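Local coordinates for metallo-beta-lactamase family protein (Thermus thermophilus, PDB 2ZO4) that probably acts as a zinc-dependent hydrolase of the metallo-beta-lactamase superfamily, holding two zinc ions in its active site, at residues F109-S113 with W203-R207; F117-G121 with P310-Y314; K161-L166 with A177-E183; G184-D190 with R227-H233. One frame throughout, in Å; residues are numbered along the deposited sequence.

Interaction 1 (F109-S113 with W203-R207)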
loop_
_atom_site.group_PDB
_atom_site.type_symbol
_atom_site.label_atom_id
_atom_site.label_comp_id
_atom_site.label_asym_id
_atom_site.label_seq_id
_atom_site.Cartn_x
_atom_site.Cartn_y
_atom_site.Cartn_z
ATOM N N PHE A 109 10.386 3.326 -15.446
ATOM C CA PHE A 109 9.920 1.935 -15.428
ATOM C C PHE A 109 8.875 1.620 -16.505
ATOM O O PHE A 109 8.328 0.517 -16.534
ATOM C CB PHE A 109 9.366 1.569 -14.042
ATOM C CG PHE A 109 10.391 1.618 -12.938
ATOM C CD1 PHE A 109 11.412 0.673 -12.873
ATOM C CD2 PHE A 109 10.320 2.596 -11.951
ATOM C CE1 PHE A 109 12.359 0.714 -11.849
ATOM C CE2 PHE A 109 11.260 2.644 -10.923
ATOM C CZ PHE A 109 12.282 1.703 -10.872
ATOM N N ALA A 110 8.611 2.583 -17.387
ATOM C CA ALA A 110 7.521 2.485 -18.364
ATOM C C ALA A 110 7.595 1.258 -19.279
ATOM O O ALA A 110 6.639 0.476 -19.347
ATOM C CB ALA A 110 7.421 3.772 -19.188
ATOM N N GLU A 111 8.725 1.094 -19.966
ATOM C CA GLU A 111 8.930 -0.014 -20.904
ATOM C C GLU A 111 8.884 -1.378 -20.216
ATOM O O GLU A 111 8.266 -2.315 -20.730
ATOM C CB GLU A 111 10.256 0.149 -21.654
ATOM N N ALA A 112 9.536 -1.475 -19.057
ATOM C CA ALA A 112 9.540 -2.704 -18.257
ATOM C C ALA A 112 8.145 -3.064 -17.749
ATOM O O ALA A 112 7.773 -4.240 -17.742
ATOM C CB ALA A 112 10.519 -2.584 -17.099
ATOM N N SER A 113 7.380 -2.053 -17.333
ATOM C CA SER A 113 5.998 -2.249 -16.891
ATOM C C SER A 113 5.140 -2.893 -17.980
ATOM O O SER A 113 4.407 -3.842 -17.705
ATOM C CB SER A 113 5.363 -0.929 -16.441
ATOM O OG SER A 113 6.097 -0.327 -15.389
ATOM N N TRP A 203 5.383 -5.695 -9.575
ATOM C CA TRP A 203 5.482 -4.681 -10.621
ATOM C C TRP A 203 6.934 -4.581 -11.090
ATOM O O TRP A 203 7.816 -5.256 -10.551
ATOM C CB TRP A 203 4.977 -3.326 -10.105
ATOM C CG TRP A 203 3.642 -3.404 -9.407
ATOM C CD1 TRP A 203 3.428 -3.524 -8.062
ATOM C CD2 TRP A 203 2.343 -3.383 -10.017
ATOM N NE1 TRP A 203 2.080 -3.575 -7.798
ATOM C CE2 TRP A 203 1.392 -3.489 -8.980
ATOM C CE3 TRP A 203 1.892 -3.274 -11.339
ATOM C CZ2 TRP A 203 0.015 -3.493 -9.222
ATOM C CZ3 TRP A 203 0.522 -3.283 -11.580
ATOM C CH2 TRP A 203 -0.398 -3.391 -10.527
ATOM N N ALA A 204 7.180 -3.748 -12.097
ATOM C CA ALA A 204 8.523 -3.565 -12.651
ATOM C C ALA A 204 9.549 -3.015 -11.645
ATOM O O ALA A 204 10.749 -3.263 -11.785
ATOM C CB ALA A 204 8.463 -2.680 -13.896
ATOM N N TYR A 205 9.075 -2.289 -10.633
ATOM C CA TYR A 205 9.955 -1.644 -9.648
ATOM C C TYR A 205 10.039 -2.378 -8.309
ATOM O O TYR A 205 10.750 -1.943 -7.404
ATOM C CB TYR A 205 9.518 -0.191 -9.407
ATOM C CG TYR A 205 8.062 -0.022 -9.011
ATOM C CD1 TYR A 205 7.638 -0.251 -7.697
ATOM C CD2 TYR A 205 7.113 0.378 -9.950
ATOM C CE1 TYR A 205 6.297 -0.097 -7.336
ATOM C CE2 TYR A 205 5.771 0.535 -9.599
ATOM C CZ TYR A 205 5.372 0.299 -8.292
ATOM O OH TYR A 205 4.048 0.460 -7.944
ATOM N N THR A 206 9.308 -3.482 -8.192
ATOM C CA THR A 206 9.159 -4.225 -6.943
ATOM C C THR A 206 10.429 -5.006 -6.572
ATOM O O THR A 206 11.189 -5.414 -7.447
ATOM C CB THR A 206 7.931 -5.183 -7.039
ATOM O OG1 THR A 206 6.767 -4.429 -7.401
ATOM C CG2 THR A 206 7.646 -5.880 -5.712
ATOM N N ARG A 207 10.648 -5.191 -5.268
ATOM C CA ARG A 207 11.632 -6.150 -4.740
ATOM C C ARG A 207 11.385 -7.549 -5.323
ATOM O O ARG A 207 10.311 -7.814 -5.869
ATOM C CB ARG A 207 11.564 -6.192 -3.208
ATOM C CG ARG A 207 12.114 -4.942 -2.509
ATOM C CD ARG A 207 11.484 -4.718 -1.130
ATOM N NE ARG A 207 11.763 -5.806 -0.188
ATOM C CZ ARG A 207 12.860 -5.903 0.561
ATOM N NH1 ARG A 207 13.806 -4.976 0.492
ATOM N NH2 ARG A 207 13.013 -6.935 1.381
HETATM O O HOH W 1 5.072 -2.235 -13.311
#
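The type I beta turn from Trp-203 to Thr-206 sets Tyr-205 against Phe-109, the N-cap residue of helix 110-119, and Ala-204 against the helix's first turn. The turn belongs to the loop between strand 185-189 and helix 210-222, beside the zinc site of this metallo-beta-lactamase fold. Its centre is a CH-pi contact: Tyr-205 CB stands over the middle of the Phe-109 ring, 3.6 Å from the centroid and only 10° off the ring normal. The two side chains cross at about a right angle. Tyr-205 has its CG wedged between its own backbone N and carbonyl carbon (chi1 54°), a crowded position that turns its ring away from Phe-109 while CB stays over it. The phenol thus leads toward the metal centre, where OH is hydrogen-bonded to His-71 and the side chain lies about 5 Å from that of the zinc ligand His-72. Beside the aromatic contact, the helix meets Ala-204, whose CB lies 3.8 Å from Ala-112 CB. Phe-109 O also accepts the backbone N-H of Ser-113. Ser-113 OG, 2.6 Å from Phe-109 O, donates to it from above the carbonyl plane. With its proton spent there, the same hydroxyl receives one from a water at 3.0 Å from Ser-113 OG, and this water in turn accepts Ala-204 N-H at 2.9 Å.

Interaction 2 (F117-G121 with P310-Y314)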
loop_
_atom_site.group_PDB
_atom_site.type_symbol
_atom_site.label_atom_id
_atom_site.label_comp_id
_atom_site.label_asym_id
_atom_site.label_seq_id
_atom_site.Cartn_x
_atom_site.Cartn_y
_atom_site.Cartn_z
ATOM N N PHE A 117 3.733 -7.111 -18.556
ATOM C CA PHE A 117 2.389 -7.514 -18.968
ATOM C C PHE A 117 2.449 -8.424 -20.194
ATOM O O PHE A 117 1.887 -9.521 -20.191
ATOM C CB PHE A 117 1.512 -6.288 -19.265
ATOM C CG PHE A 117 1.027 -5.564 -18.038
ATOM C CD1 PHE A 117 0.046 -6.121 -17.222
ATOM C CD2 PHE A 117 1.529 -4.310 -17.715
ATOM C CE1 PHE A 117 -0.412 -5.449 -16.094
ATOM C CE2 PHE A 117 1.082 -3.627 -16.586
ATOM C CZ PHE A 117 0.109 -4.196 -15.773
ATOM N N LEU A 118 3.159 -7.963 -21.223
ATOM C CA LEU A 118 3.222 -8.629 -22.527
ATOM C C LEU A 118 3.891 -10.003 -22.490
ATOM O O LEU A 118 3.397 -10.951 -23.103
ATOM C CB LEU A 118 3.945 -7.733 -23.539
ATOM N N ASP A 119 5.012 -10.096 -21.779
ATOM C CA ASP A 119 5.744 -11.356 -21.627
ATOM C C ASP A 119 4.947 -12.402 -20.861
ATOM O O ASP A 119 5.158 -13.604 -21.041
ATOM C CB ASP A 119 7.084 -11.119 -20.930
ATOM C CG ASP A 119 8.051 -10.314 -21.776
ATOM O OD1 ASP A 119 7.911 -10.310 -23.018
ATOM O OD2 ASP A 119 8.962 -9.688 -21.197
ATOM N N HIS A 120 4.038 -11.935 -20.008
ATOM C CA HIS A 120 3.190 -12.814 -19.212
ATOM C C HIS A 120 1.769 -12.948 -19.779
ATOM O O HIS A 120 0.819 -13.232 -19.046
ATOM C CB HIS A 120 3.189 -12.370 -17.745
ATOM C CG HIS A 120 4.495 -12.599 -17.049
ATOM N ND1 HIS A 120 4.884 -13.839 -16.587
ATOM C CD2 HIS A 120 5.503 -11.749 -16.740
ATOM C CE1 HIS A 120 6.075 -13.741 -16.023
ATOM N NE2 HIS A 120 6.473 -12.483 -16.106
ATOM N N GLY A 121 1.642 -12.738 -21.088
ATOM C CA GLY A 121 0.439 -13.112 -21.835
ATOM C C GLY A 121 -0.716 -12.130 -21.882
ATOM O O GLY A 121 -1.819 -12.499 -22.297
ATOM N N PRO A 310 10.649 -16.547 -22.306
ATOM C CA PRO A 310 9.410 -15.843 -22.667
ATOM C C PRO A 310 8.961 -16.087 -24.118
ATOM O O PRO A 310 9.792 -16.445 -24.955
ATOM C CB PRO A 310 9.769 -14.368 -22.450
ATOM C CG PRO A 310 11.246 -14.312 -22.588
ATOM C CD PRO A 310 11.751 -15.606 -22.031
ATOM N N PRO A 311 7.651 -15.927 -24.414
ATOM C CA PRO A 311 6.522 -15.618 -23.519
ATOM C C PRO A 311 6.358 -16.641 -22.401
ATOM O O PRO A 311 6.306 -17.844 -22.664
ATOM C CB PRO A 311 5.307 -15.663 -24.457
ATOM C CG PRO A 311 5.859 -15.387 -25.799
ATOM C CD PRO A 311 7.210 -16.034 -25.817
ATOM N N TYR A 312 6.270 -16.151 -21.165
ATOM C CA TYR A 312 6.276 -17.019 -19.994
ATOM C C TYR A 312 4.992 -17.827 -19.846
ATOM O O TYR A 312 3.891 -17.275 -19.827
ATOM C CB TYR A 312 6.540 -16.216 -18.713
ATOM C CG TYR A 312 7.842 -15.441 -18.707
ATOM C CD1 TYR A 312 7.838 -14.051 -18.690
ATOM C CD2 TYR A 312 9.077 -16.098 -18.717
ATOM C CE1 TYR A 312 9.021 -13.328 -18.677
ATOM C CE2 TYR A 312 10.270 -15.381 -18.709
ATOM C CZ TYR A 312 10.229 -13.996 -18.688
ATOM O OH TYR A 312 11.389 -13.269 -18.679
ATOM N N ARG A 313 5.155 -19.142 -19.758
ATOM C CA ARG A 313 4.073 -20.059 -19.435
ATOM C C ARG A 313 4.549 -20.874 -18.239
ATOM O O ARG A 313 5.606 -21.504 -18.294
ATOM C CB ARG A 313 3.733 -20.972 -20.629
ATOM C CG ARG A 313 3.285 -20.228 -21.891
ATOM C CD ARG A 313 2.630 -21.162 -22.928
ATOM N NE ARG A 313 1.324 -21.665 -22.487
ATOM C CZ ARG A 313 0.159 -21.056 -22.704
ATOM N NH1 ARG A 313 0.109 -19.904 -23.362
ATOM N NH2 ARG A 313 -0.965 -21.600 -22.251
ATOM N N TYR A 314 3.787 -20.822 -17.152
ATOM C CA TYR A 314 4.144 -21.513 -15.913
ATOM C C TYR A 314 3.524 -22.909 -15.853
ATOM O O TYR A 314 2.432 -23.134 -16.371
ATOM C CB TYR A 314 3.713 -20.688 -14.693
ATOM C CG TYR A 314 4.531 -19.432 -14.451
ATOM C CD1 TYR A 314 5.484 -19.389 -13.434
ATOM C CD2 TYR A 314 4.346 -18.286 -15.232
ATOM C CE1 TYR A 314 6.239 -18.242 -13.198
ATOM C CE2 TYR A 314 5.101 -17.131 -15.012
ATOM C CZ TYR A 314 6.043 -17.118 -13.987
ATOM O OH TYR A 314 6.791 -15.986 -13.751
HETATM O O HOH W 2 2.954 -15.526 -21.868
HETATM O O HOH W 3 10.927 -10.993 -20.717
HETATM O O HOH W 4 3.186 -15.876 -17.568
#
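His-120 and Tyr-312 face each other in an offset stack, with ring centroids 4.6 Å apart and planes 29° from parallel. His-120 CG, anti to its carbonyl carbon (chi1 -70°), carries the imidazole there. The overlap is partial: Tyr-312 CD1 sits over the rim of the imidazole, 3.2 Å from His-120 CE1. From the other side of the phenol plane, Pro-310 CB lies over the ring centre. Arg-307 makes a cation-pi contact with the Tyr-312 ring. Tyr-314 approaches His-120 differently, rim to rim, with the planes at 22° and Tyr-314 OH 3.3 Å from His-120 CE1 near the imidazole plane. Glu-297 and Arg-307 hold that hydroxyl and so place the ring edge against the imidazole. Alongside, Tyr-312 N donates to Asp-119 O at 2.8 Å. One water donates to Asp-119 O and Tyr-312 O; a second joins His-120 ND1 to that Tyr-312 carbonyl. Gly-121, with positive phi, is C-prime in the Schellman motif ending helix 110-119. An aromatic cluster of His-120, Tyr-312 and Tyr-314 joins this helix end to the hairpin of strands 305-308 and 313-316, which with helices 268-275 and 286-301 is consistent with a winged-helix-like C-terminal domain.

Interaction 3 (K161-L166 with A177-E183)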
loop_
_atom_site.group_PDB
_atom_site.type_symbol
_atom_site.label_atom_id
_atom_site.label_comp_id
_atom_site.label_asym_id
_atom_site.label_seq_id
_atom_site.Cartn_x
_atom_site.Cartn_y
_atom_site.Cartn_z
ATOM N N LYS A 161 2.026 12.995 20.117
ATOM C CA LYS A 161 2.106 11.537 20.150
ATOM C C LYS A 161 3.470 11.020 19.693
ATOM O O LYS A 161 4.224 11.727 19.018
ATOM C CB LYS A 161 0.961 10.918 19.340
ATOM C CG LYS A 161 -0.381 10.988 20.069
ATOM C CD LYS A 161 -1.557 10.779 19.140
ATOM C CE LYS A 161 -2.878 10.783 19.913
ATOM N NZ LYS A 161 -3.164 12.090 20.574
ATOM N N ARG A 162 3.788 9.792 20.094
ATOM C CA ARG A 162 5.038 9.152 19.706
ATOM C C ARG A 162 4.748 7.930 18.843
ATOM O O ARG A 162 4.104 6.976 19.287
ATOM C CB ARG A 162 5.865 8.779 20.936
ATOM C CG ARG A 162 7.319 8.453 20.610
ATOM C CD ARG A 162 8.210 8.541 21.844
ATOM N NE ARG A 162 9.496 7.888 21.601
ATOM C CZ ARG A 162 10.647 8.517 21.377
ATOM N NH1 ARG A 162 10.705 9.840 21.384
ATOM N NH2 ARG A 162 11.750 7.811 21.159
ATOM N N LEU A 163 5.228 7.982 17.606
ATOM C CA LEU A 163 4.918 6.980 16.592
ATOM C C LEU A 163 6.161 6.185 16.217
ATOM O O LEU A 163 7.191 6.766 15.884
ATOM C CB LEU A 163 4.355 7.663 15.341
ATOM C CG LEU A 163 2.912 8.179 15.349
ATOM C CD1 LEU A 163 2.716 9.368 16.283
ATOM C CD2 LEU A 163 2.500 8.548 13.941
ATOM N N ARG A 164 6.057 4.862 16.264
ATOM C CA ARG A 164 7.148 3.995 15.841
ATOM C C ARG A 164 6.950 3.602 14.384
ATOM O O ARG A 164 5.891 3.089 14.012
ATOM C CB ARG A 164 7.219 2.741 16.720
ATOM C CG ARG A 164 8.403 1.814 16.416
ATOM C CD ARG A 164 9.728 2.380 16.928
ATOM N NE ARG A 164 9.735 2.481 18.389
ATOM C CZ ARG A 164 10.695 3.057 19.111
ATOM N NH1 ARG A 164 11.755 3.599 18.523
ATOM N NH2 ARG A 164 10.587 3.091 20.434
ATOM N N VAL A 165 7.971 3.843 13.566
ATOM C CA VAL A 165 7.936 3.463 12.155
ATOM C C VAL A 165 8.225 1.969 11.991
ATOM O O VAL A 165 9.293 1.480 12.378
ATOM C CB VAL A 165 8.914 4.313 11.302
ATOM C CG1 VAL A 165 8.848 3.910 9.815
ATOM C CG2 VAL A 165 8.594 5.791 11.454
ATOM N N LEU A 166 7.260 1.249 11.426
ATOM C CA LEU A 166 7.418 -0.182 11.181
ATOM C C LEU A 166 7.424 -0.458 9.691
ATOM O O LEU A 166 6.381 -0.401 9.042
ATOM C CB LEU A 166 6.303 -0.989 11.849
ATOM C CG LEU A 166 5.947 -0.751 13.318
ATOM C CD1 LEU A 166 4.742 -1.601 13.665
ATOM C CD2 LEU A 166 7.121 -1.063 14.253
ATOM N N ALA A 177 4.030 1.098 8.464
ATOM C CA ALA A 177 2.953 1.331 9.427
ATOM C C ALA A 177 3.471 2.258 10.525
ATOM O O ALA A 177 4.681 2.358 10.743
ATOM C CB ALA A 177 2.467 0.018 10.022
ATOM N N PHE A 178 2.558 2.942 11.206
ATOM C CA PHE A 178 2.934 3.844 12.285
ATOM C C PHE A 178 2.278 3.385 13.578
ATOM O O PHE A 178 1.050 3.335 13.681
ATOM C CB PHE A 178 2.576 5.296 11.943
ATOM C CG PHE A 178 3.263 5.810 10.702
ATOM C CD1 PHE A 178 4.559 6.317 10.766
ATOM C CD2 PHE A 178 2.617 5.772 9.463
ATOM C CE1 PHE A 178 5.207 6.784 9.614
ATOM C CE2 PHE A 178 3.255 6.237 8.303
ATOM C CZ PHE A 178 4.549 6.744 8.382
ATOM N N TYR A 179 3.114 3.037 14.553
ATOM C CA TYR A 179 2.653 2.407 15.787
ATOM C C TYR A 179 2.809 3.309 17.008
ATOM O O TYR A 179 3.911 3.773 17.324
ATOM C CB TYR A 179 3.377 1.071 15.998
ATOM C CG TYR A 179 2.857 0.225 17.152
ATOM C CD1 TYR A 179 1.491 0.010 17.336
ATOM C CD2 TYR A 179 3.744 -0.386 18.040
ATOM C CE1 TYR A 179 1.020 -0.781 18.393
ATOM C CE2 TYR A 179 3.288 -1.174 19.096
ATOM C CZ TYR A 179 1.926 -1.371 19.260
ATOM O OH TYR A 179 1.477 -2.152 20.300
ATOM N N LEU A 180 1.684 3.557 17.674
ATOM C CA LEU A 180 1.652 4.309 18.925
ATOM C C LEU A 180 1.797 3.304 20.060
ATOM O O LEU A 180 0.820 2.685 20.486
ATOM C CB LEU A 180 0.343 5.100 19.052
ATOM C CG LEU A 180 0.170 6.366 18.201
ATOM C CD1 LEU A 180 0.052 6.055 16.706
ATOM C CD2 LEU A 180 -1.051 7.130 18.661
ATOM N N GLU A 181 3.033 3.145 20.527
ATOM C CA GLU A 181 3.418 2.037 21.396
ATOM C C GLU A 181 2.738 2.052 22.762
ATOM O O GLU A 181 2.298 1.005 23.244
ATOM C CB GLU A 181 4.942 1.984 21.556
ATOM C CG GLU A 181 5.674 1.596 20.276
ATOM C CD GLU A 181 7.183 1.512 20.441
ATOM O OE1 GLU A 181 7.756 2.267 21.258
ATOM O OE2 GLU A 181 7.796 0.689 19.732
ATOM N N GLU A 182 2.645 3.227 23.380
ATOM C CA GLU A 182 2.018 3.326 24.695
ATOM C C GLU A 182 0.531 2.969 24.622
ATOM O O GLU A 182 0.033 2.184 25.432
ATOM C CB GLU A 182 2.222 4.713 25.310
ATOM C CG GLU A 182 1.731 4.803 26.757
ATOM C CD GLU A 182 2.097 6.110 27.437
ATOM O OE1 GLU A 182 2.147 7.156 26.751
ATOM O OE2 GLU A 182 2.329 6.087 28.668
ATOM N N GLU A 183 -0.152 3.526 23.626
ATOM C CA GLU A 183 -1.584 3.321 23.436
ATOM C C GLU A 183 -1.896 1.951 22.824
ATOM O O GLU A 183 -3.006 1.429 22.977
ATOM C CB GLU A 183 -2.166 4.436 22.557
ATOM C CG GLU A 183 -2.006 5.853 23.122
ATOM C CD GLU A 183 -0.705 6.547 22.712
ATOM O OE1 GLU A 183 0.273 5.865 22.347
ATOM O OE2 GLU A 183 -0.658 7.795 22.757
HETATM O O HOH W 5 3.355 5.830 22.081
HETATM O O HOH W 6 5.402 4.760 19.683
HETATM O O HOH W 7 1.852 8.718 22.388
#
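Arg-164 starts with CG opposite its backbone N (chi1 -176°) and then bends at the next two torsions, curling its guanidinium back to the carboxylate of Glu-181, whose own chain runs straight out beyond CG. The salt bridge spans the antiparallel hairpin of strands 161-167 and 176-180, part of one sheet of the metallo-beta-lactamase sandwich. The grip is side-on, with NE 3.0 Å from Glu-181 OE2 and NH2 3.1 Å from Glu-181 OE1. Both oxygens lie near the guanidinium plane, but the carboxylate is turned 54° against it: OE2 is met from well above the carboxylate plane, OE1 on its syn side but also tilted out of plane. Arg-164 NH1 goes instead to Gly-153 O. In the strands, Arg-164 and Tyr-179 form one hydrogen-bonded pair, with Arg-164 N only 2.6 Å from Tyr-179 O, and Leu-166 with Ala-177 forms the next. Between them Val-165 and Phe-178 are a non-hydrogen-bonded pair whose side chains lie side by side. Leu-163 also packs here, its CD2 3.8 Å from Phe-178 CB, and Leu-163 and Phe-178 both touch Leu-67 of the other sheet, inside the sandwich. On the opposite face Leu-166 CD1 rests 3.8 Å from Tyr-179 CB. Beyond the last bridged pair, Arg-164 with Tyr-179, a water accepts Arg-162 N-H and donates to Glu-183 OE2, 2.7 Å from that oxygen.

Interaction 4 (G184-D190 with R227-H233). With ZN (zinc ion), chain C; ZN (zinc ion), chain B.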
loop_
_atom_site.group_PDB
_atom_site.type_symbol
_atom_site.label_atom_id
_atom_site.label_comp_id
_atom_site.label_asym_id
_atom_site.label_seq_id
_atom_site.Cartn_x
_atom_site.Cartn_y
_atom_site.Cartn_z
ATOM N N GLY A 184 -0.914 1.374 22.131
ATOM C CA GLY A 184 -1.083 0.079 21.473
ATOM C C GLY A 184 -1.937 0.207 20.228
ATOM O O GLY A 184 -2.575 -0.751 19.801
ATOM N N VAL A 185 -1.948 1.410 19.658
ATOM C CA VAL A 185 -2.756 1.716 18.483
ATOM C C VAL A 185 -1.859 1.680 17.248
ATOM O O VAL A 185 -0.849 2.394 17.180
ATOM C CB VAL A 185 -3.463 3.091 18.622
ATOM C CG1 VAL A 185 -4.073 3.534 17.287
ATOM C CG2 VAL A 185 -4.538 3.031 19.712
ATOM N N LEU A 186 -2.229 0.824 16.295
ATOM C CA LEU A 186 -1.474 0.649 15.060
ATOM C C LEU A 186 -2.180 1.319 13.896
ATOM O O LEU A 186 -3.337 1.012 13.601
ATOM C CB LEU A 186 -1.280 -0.841 14.753
ATOM C CG LEU A 186 -0.584 -1.230 13.436
ATOM C CD1 LEU A 186 0.856 -0.719 13.382
ATOM C CD2 LEU A 186 -0.620 -2.739 13.224
ATOM N N LEU A 187 -1.478 2.239 13.242
ATOM C CA LEU A 187 -1.952 2.816 11.996
ATOM C C LEU A 187 -1.291 1.981 10.911
ATOM O O LEU A 187 -0.139 2.224 10.533
ATOM C CB LEU A 187 -1.591 4.310 11.901
ATOM C CG LEU A 187 -2.072 5.180 13.076
ATOM C CD1 LEU A 187 -1.569 6.617 12.944
ATOM C CD2 LEU A 187 -3.604 5.150 13.223
ATOM N N ALA A 188 -2.034 0.981 10.441
ATOM C CA ALA A 188 -1.474 -0.139 9.689
ATOM C C ALA A 188 -1.241 0.118 8.205
ATOM O O ALA A 188 -0.567 -0.671 7.546
ATOM C CB ALA A 188 -2.351 -1.380 9.875
ATOM N N GLY A 189 -1.791 1.213 7.681
ATOM C CA GLY A 189 -1.786 1.453 6.234
ATOM C C GLY A 189 -2.480 0.303 5.529
ATOM O O GLY A 189 -3.525 -0.156 5.979
ATOM N N ASP A 190 -1.888 -0.185 4.442
ATOM C CA ASP A 190 -2.429 -1.347 3.750
ATOM C C ASP A 190 -1.642 -2.634 4.006
ATOM O O ASP A 190 -1.705 -3.561 3.209
ATOM C CB ASP A 190 -2.532 -1.087 2.243
ATOM C CG ASP A 190 -3.530 0.004 1.892
ATOM O OD1 ASP A 190 -4.165 0.587 2.799
ATOM O OD2 ASP A 190 -3.666 0.286 0.685
ATOM N N ARG A 227 -3.177 -3.402 20.285
ATOM C CA ARG A 227 -4.506 -3.551 20.877
ATOM C C ARG A 227 -5.614 -3.326 19.860
ATOM O O ARG A 227 -6.719 -3.848 20.011
ATOM C CB ARG A 227 -4.667 -2.597 22.065
ATOM C CG ARG A 227 -3.781 -2.977 23.242
ATOM C CD ARG A 227 -3.933 -2.030 24.422
ATOM N NE ARG A 227 -3.299 -2.593 25.616
ATOM C CZ ARG A 227 -3.886 -3.454 26.450
ATOM N NH1 ARG A 227 -5.128 -3.870 26.231
ATOM N NH2 ARG A 227 -3.226 -3.907 27.505
ATOM N N VAL A 228 -5.309 -2.546 18.829
ATOM C CA VAL A 228 -6.248 -2.252 17.746
ATOM C C VAL A 228 -5.463 -1.748 16.530
ATOM O O VAL A 228 -4.390 -1.156 16.679
ATOM C CB VAL A 228 -7.335 -1.216 18.189
ATOM C CG1 VAL A 228 -6.721 0.168 18.432
ATOM C CG2 VAL A 228 -8.470 -1.137 17.170
ATOM N N ALA A 229 -5.980 -2.010 15.334
ATOM C CA ALA A 229 -5.379 -1.467 14.119
ATOM C C ALA A 229 -6.388 -0.670 13.315
ATOM O O ALA A 229 -7.516 -1.117 13.095
ATOM C CB ALA A 229 -4.769 -2.571 13.262
ATOM N N TYR A 230 -5.971 0.518 12.897
ATOM C CA TYR A 230 -6.751 1.339 11.986
ATOM C C TYR A 230 -6.000 1.390 10.659
ATOM O O TYR A 230 -4.903 1.949 10.569
ATOM C CB TYR A 230 -6.965 2.741 12.560
ATOM C CG TYR A 230 -7.600 2.761 13.933
ATOM C CD1 TYR A 230 -8.869 2.221 14.148
ATOM C CD2 TYR A 230 -6.935 3.330 15.016
ATOM C CE1 TYR A 230 -9.454 2.237 15.416
ATOM C CE2 TYR A 230 -7.509 3.354 16.282
ATOM C CZ TYR A 230 -8.767 2.804 16.474
ATOM O OH TYR A 230 -9.337 2.830 17.723
ATOM N N ALA A 231 -6.598 0.780 9.642
ATOM C CA ALA A 231 -5.934 0.538 8.371
ATOM C C ALA A 231 -6.344 1.547 7.299
ATOM O O ALA A 231 -7.149 2.447 7.554
ATOM C CB ALA A 231 -6.207 -0.887 7.909
ATOM N N GLY A 232 -5.777 1.389 6.105
ATOM C CA GLY A 232 -6.009 2.310 4.994
ATOM C C GLY A 232 -7.373 2.162 4.346
ATOM O O GLY A 232 -7.846 3.080 3.678
ATOM N N HIS A 233 -8.001 1.004 4.539
ATOM C CA HIS A 233 -9.337 0.746 4.003
ATOM C C HIS A 233 -10.163 -0.075 4.982
ATOM O O HIS A 233 -9.610 -0.772 5.836
ATOM C CB HIS A 233 -9.256 0.031 2.650
ATOM C CG HIS A 233 -8.379 0.723 1.655
ATOM N ND1 HIS A 233 -8.808 1.797 0.906
ATOM C CD2 HIS A 233 -7.093 0.503 1.296
ATOM C CE1 HIS A 233 -7.826 2.204 0.123
ATOM N NE2 HIS A 233 -6.773 1.437 0.341
HETATM ZN ZN ZN C . -4.766 1.830 -0.142
HETATM ZN ZN ZN B . -1.990 0.417 -1.258
HETATM O O HOH W 8 -3.322 3.443 8.531
HETATM O O HOH W 9 -3.702 1.351 -1.745
#
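Backbone hydrogen bonds align Leu-186 with Ala-229 in two parallel strands, 185-189 and 228-231. Leu-186 uses both of its peptide groups: its N donates to Val-228 O at 3.0 Å, and its O accepts from Tyr-230 N at 2.8 Å. Gly-184 O takes Arg-227 N ahead of them, and Ala-188 N reaches Tyr-230 O beyond. At the far end the pairing frays. A water accepts Gly-189 N-H and donates to Tyr-230 O, while Gly-232 N closes on Gly-189 O at 2.7 Å.

Apolar contacts line both faces. On one, Val-185 CG1 packs 3.6 Å from Tyr-230 CE2, Leu-187 CD2 reaches the edge of the same ring, and Val-185 lies alongside Val-228. On the other, Leu-186 CD2 packs on Ala-229 CB, and Ala-188 CB also comes near the Ala-229 methyl.

Metal coordination follows directly where the strands end. Asp-190 OD2 bridges the two zinc ions, lying 2.1 Å from the zinc of chain C and a longer 2.6 Å from that of chain B. His-233 NE2 binds the chain C zinc at 2.1 Å, and its ND1 is hydrogen-bonded to Thr-21 O, which fixes the rotation of the imidazole. With Asp-190 CG anti to its carbonyl carbon (chi1 -65°), the carboxylate stands 45° from the imidazole plane, and OD2 lies in that plane at the ring edge. A water also bridges the ions, 2.0 Å from each. His-70, His-72 and His-171 complete the chain B site, Asp-74 and His-75 the other. A parallel beta-alpha-beta crossover through helix 210-222 thus delivers the bridging aspartate and His-233 to the dinuclear zinc centre of the metallo-beta-lactamase fold.

Overall arrangement
Interactions 3 and 4 belong to one sheet: their centres are 10 Å apart, and strands 176-180 and 185-189 are adjacent, with Phe-178 O probably hydrogen-bonded to Leu-187 N at 2.8 Å. Interaction 4 carries this sheet into the zinc site. Interaction 1 lies on the opposite side of the chain's centre from interaction 4, 29 Å between centres, yet the Tyr-205 side chain is about 9 Å from a bound zinc. Interaction 2 continues along the same helix, 110-119, with its centre 15 Å from that of interaction 1, and links it to the C-terminal hairpin. It lies away from the metals, its nearest atoms about 17 Å from those of interaction 4.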